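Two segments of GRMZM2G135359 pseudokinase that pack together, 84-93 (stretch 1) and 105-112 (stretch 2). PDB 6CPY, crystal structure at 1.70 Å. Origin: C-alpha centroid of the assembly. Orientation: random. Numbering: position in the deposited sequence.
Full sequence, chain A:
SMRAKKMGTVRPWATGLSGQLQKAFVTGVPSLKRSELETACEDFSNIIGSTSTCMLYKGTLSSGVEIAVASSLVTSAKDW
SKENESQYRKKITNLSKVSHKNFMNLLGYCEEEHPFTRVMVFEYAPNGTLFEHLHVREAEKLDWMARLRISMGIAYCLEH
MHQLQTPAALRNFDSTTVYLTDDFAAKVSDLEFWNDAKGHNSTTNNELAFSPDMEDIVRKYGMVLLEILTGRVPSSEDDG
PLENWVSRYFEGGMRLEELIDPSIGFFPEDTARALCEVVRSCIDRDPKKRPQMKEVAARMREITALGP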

# COMPACT_ATOMS: atom_id res chain seq x y z
N ASN A 84 -17.70 -4.06 -13.84
CA ASN A 84 -17.34 -3.16 -12.74
C ASN A 84 -17.84 -3.74 -11.42
O ASN A 84 -17.10 -3.78 -10.44
CB ASN A 84 -17.94 -1.75 -12.93
CG ASN A 84 -17.17 -0.90 -13.92
OD1 ASN A 84 -17.78 -0.15 -14.70
ND2 ASN A 84 -15.85 -0.98 -13.90
N GLU A 85 -19.10 -4.18 -11.40
CA GLU A 85 -19.70 -4.73 -10.19
C GLU A 85 -18.96 -5.99 -9.76
O GLU A 85 -18.70 -6.19 -8.58
CB GLU A 85 -21.19 -5.05 -10.41
CG GLU A 85 -21.93 -5.50 -9.16
CD GLU A 85 -21.91 -4.47 -8.02
OE1 GLU A 85 -21.79 -3.25 -8.29
OE2 GLU A 85 -22.02 -4.91 -6.86
N SER A 86 -18.63 -6.83 -10.72
CA SER A 86 -17.92 -8.07 -10.44
C SER A 86 -16.54 -7.80 -9.82
O SER A 86 -16.18 -8.43 -8.83
CB SER A 86 -17.79 -8.90 -11.72
OG SER A 86 -17.20 -10.15 -11.42
N GLN A 87 -15.79 -6.87 -10.40
CA GLN A 87 -14.46 -6.51 -9.89
C GLN A 87 -14.53 -5.82 -8.52
O GLN A 87 -13.63 -5.96 -7.70
CB GLN A 87 -13.73 -5.62 -10.89
CG GLN A 87 -13.31 -6.36 -12.15
CD GLN A 87 -12.26 -7.43 -11.88
OE1 GLN A 87 -12.55 -8.62 -11.90
NE2 GLN A 87 -11.03 -7.00 -11.60
N TYR A 88 -15.59 -5.06 -8.31
CA TYR A 88 -15.85 -4.43 -7.02
C TYR A 88 -16.03 -5.47 -5.91
O TYR A 88 -15.40 -5.39 -4.86
CB TYR A 88 -17.08 -3.51 -7.14
CG TYR A 88 -17.54 -2.86 -5.85
CD1 TYR A 88 -16.98 -1.65 -5.42
CD2 TYR A 88 -18.55 -3.42 -5.09
CE1 TYR A 88 -17.41 -1.04 -4.26
CE2 TYR A 88 -18.98 -2.82 -3.92
CZ TYR A 88 -18.41 -1.64 -3.51
OH TYR A 88 -18.86 -1.05 -2.34
N ARG A 89 -16.89 -6.45 -6.15
CA ARG A 89 -17.12 -7.48 -5.14
C ARG A 89 -15.89 -8.35 -4.94
O ARG A 89 -15.57 -8.74 -3.82
CB ARG A 89 -18.33 -8.36 -5.51
CG ARG A 89 -19.63 -7.58 -5.52
CD ARG A 89 -20.84 -8.49 -5.73
NE ARG A 89 -22.06 -7.76 -5.38
CZ ARG A 89 -23.11 -8.28 -4.74
NH1 ARG A 89 -23.14 -9.56 -4.36
NH2 ARG A 89 -24.15 -7.50 -4.47
N LYS A 90 -15.20 -8.65 -6.04
CA LYS A 90 -13.99 -9.46 -6.01
C LYS A 90 -12.91 -8.81 -5.16
O LYS A 90 -12.30 -9.45 -4.32
CB LYS A 90 -13.48 -9.65 -7.44
CG LYS A 90 -12.26 -10.55 -7.61
CD LYS A 90 -12.15 -11.00 -9.06
CE LYS A 90 -13.21 -12.03 -9.42
NZ LYS A 90 -13.95 -11.67 -10.66
N LYS A 91 -12.69 -7.51 -5.36
CA LYS A 91 -11.72 -6.79 -4.54
C LYS A 91 -12.08 -6.86 -3.06
O LYS A 91 -11.22 -7.11 -2.22
CB LYS A 91 -11.60 -5.32 -4.98
CG LYS A 91 -10.68 -4.53 -4.06
CD LYS A 91 -10.40 -3.12 -4.53
CE LYS A 91 -9.42 -2.47 -3.57
NZ LYS A 91 -9.11 -1.07 -3.94
N ILE A 92 -13.34 -6.62 -2.72
CA ILE A 92 -13.76 -6.64 -1.32
C ILE A 92 -13.56 -8.02 -0.69
O ILE A 92 -13.04 -8.13 0.42
CB ILE A 92 -15.23 -6.19 -1.17
CG1 ILE A 92 -15.32 -4.68 -1.42
CG2 ILE A 92 -15.76 -6.57 0.21
CD1 ILE A 92 -16.72 -4.16 -1.68
N THR A 93 -13.95 -9.07 -1.40
CA THR A 93 -13.79 -10.44 -0.91
C THR A 93 -12.33 -10.74 -0.63
O THR A 93 -12.00 -11.24 0.44
CB THR A 93 -14.37 -11.46 -1.92
OG1 THR A 93 -15.78 -11.24 -2.03
CG2 THR A 93 -14.11 -12.89 -1.46
N ASN A 105 -6.14 -1.68 6.19
CA ASN A 105 -7.17 -2.72 6.18
C ASN A 105 -8.55 -2.19 5.77
O ASN A 105 -8.91 -1.04 6.08
CB ASN A 105 -7.24 -3.42 7.53
CG ASN A 105 -5.95 -4.14 7.88
OD1 ASN A 105 -5.56 -5.06 7.19
ND2 ASN A 105 -5.28 -3.71 8.92
N LEU A 106 -9.24 -3.02 5.01
CA LEU A 106 -10.63 -2.79 4.64
C LEU A 106 -11.55 -2.98 5.85
O LEU A 106 -11.57 -4.07 6.45
CB LEU A 106 -11.02 -3.78 3.54
CG LEU A 106 -12.43 -3.61 2.95
CD1 LEU A 106 -12.56 -2.31 2.19
CD2 LEU A 106 -12.72 -4.80 2.05
N LEU A 107 -12.27 -1.92 6.21
CA LEU A 107 -13.15 -1.92 7.39
C LEU A 107 -14.64 -2.03 7.06
O LEU A 107 -15.46 -2.24 7.96
CB LEU A 107 -12.96 -0.63 8.19
CG LEU A 107 -11.55 -0.39 8.73
CD1 LEU A 107 -11.48 0.97 9.44
CD2 LEU A 107 -11.14 -1.53 9.65
N GLY A 108 -14.99 -1.84 5.80
CA GLY A 108 -16.38 -1.91 5.37
C GLY A 108 -16.55 -1.52 3.92
O GLY A 108 -15.59 -1.20 3.23
N TYR A 109 -17.79 -1.57 3.44
CA TYR A 109 -18.07 -1.16 2.08
C TYR A 109 -19.48 -0.60 2.02
O TYR A 109 -20.26 -0.82 2.94
CB TYR A 109 -17.89 -2.33 1.11
CG TYR A 109 -18.93 -3.41 1.27
CD1 TYR A 109 -18.74 -4.45 2.16
CD2 TYR A 109 -20.11 -3.37 0.54
CE1 TYR A 109 -19.70 -5.43 2.33
CE2 TYR A 109 -21.08 -4.35 0.71
CZ TYR A 109 -20.86 -5.38 1.60
OH TYR A 109 -21.80 -6.37 1.77
N CYS A 110 -19.78 0.16 0.97
CA CYS A 110 -21.13 0.67 0.79
C CYS A 110 -21.48 0.71 -0.68
O CYS A 110 -20.78 1.35 -1.50
CB CYS A 110 -21.30 2.05 1.44
SG CYS A 110 -22.87 2.87 1.04
N GLU A 111 -22.53 -0.02 -1.01
CA GLU A 111 -23.16 0.02 -2.30
C GLU A 111 -24.55 0.59 -2.06
O GLU A 111 -25.30 0.08 -1.20
CB GLU A 111 -23.37 -1.37 -2.87
CG GLU A 111 -22.14 -2.20 -3.07
CD GLU A 111 -22.41 -3.32 -4.05
OE1 GLU A 111 -22.09 -3.14 -5.23
OE2 GLU A 111 -23.00 -4.35 -3.64
N GLU A 112 -24.89 1.61 -2.80
CA GLU A 112 -26.21 2.23 -2.72
C GLU A 112 -26.51 2.71 -4.11
O GLU A 112 -25.61 3.18 -4.81
CB GLU A 112 -26.22 3.38 -1.71
CG GLU A 112 -27.46 4.26 -1.72
CD GLU A 112 -28.74 3.50 -1.43
OE1 GLU A 112 -28.78 2.81 -0.39
OE2 GLU A 112 -29.69 3.61 -2.24

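Helix 84-93 lies against strand 106-112 and runs nearly antiparallel to it, with an angle of 160° between their N-to-C directions and a closest axial approach of 10.3 Å. The first residues of stretch 1 therefore lie near the last residues of stretch 2, and the contact buries 336 Å² in total. Four helix residues make the contacts: E85, Y88, R89 and I92, with steps of three or four bringing them to one side of the helix; N84, S86, Q87 and K90 stay out of reach. E85 leaves the helix sideways, but its t, p side chain brings the carboxylate close to that of E111. E85 OE2 lies 2.4 Å from E111 OE1, a very short separation for two acid oxygens; where any proton sits is left open. E85 OE2 accepts a hydrogen bond from R89 NE one helical turn later, at 3.2 Å, as part of a salt bridge within the helix. Y88 points toward the strand, and Y88 CA is 9.8 Å from E111 CA, leaving room for the ring between the two backbones. The ring meets the aliphatic part of E111 obliquely, with Y88 CE2 3.3 Å from E111 CG, while the hydroxyl reaches the strand backbone, Y88 OH lying 3.2 Å from C110 O. The same oxygen, Y88 OH, is 3.8 Å from Y109 CB and sits at the edge of the Y109 ring, near its plane; it is hydrogen-bonded elsewhere in the structure. R89 also starts out sideways, and its extended chain carries the guanidinium to the acid pair. R89 NH2 donates a weak hydrogen bond to E111 OE2 at 3.5 Å, with an angle of 132°, as part of a salt bridge. Through NE and NH2 the one guanidinium thus engages both carboxylates, placing positive charge beside two acids in close contact. I92 points toward the strand and forms the apolar end of the contact, where the backbones draw closer: I92 CA is 7.8 Å from L106 CA. Its side chain packs against both Y109 and L106. I92 CD1 lies 3.5 Å from Y109 CB, and I92 CG2 lies 4.0 Å from L106 CD2, which also approaches the helix backbone, at 3.7 Å from I92 O. L106, Y109 and E111 all direct their CA-to-CB bonds toward the helix, whereas that of C110 points away. T93 closes the stretch facing away from the strand, its hydroxyl bound within the helix, T93 OG1 to R89 O at 3.1 Å.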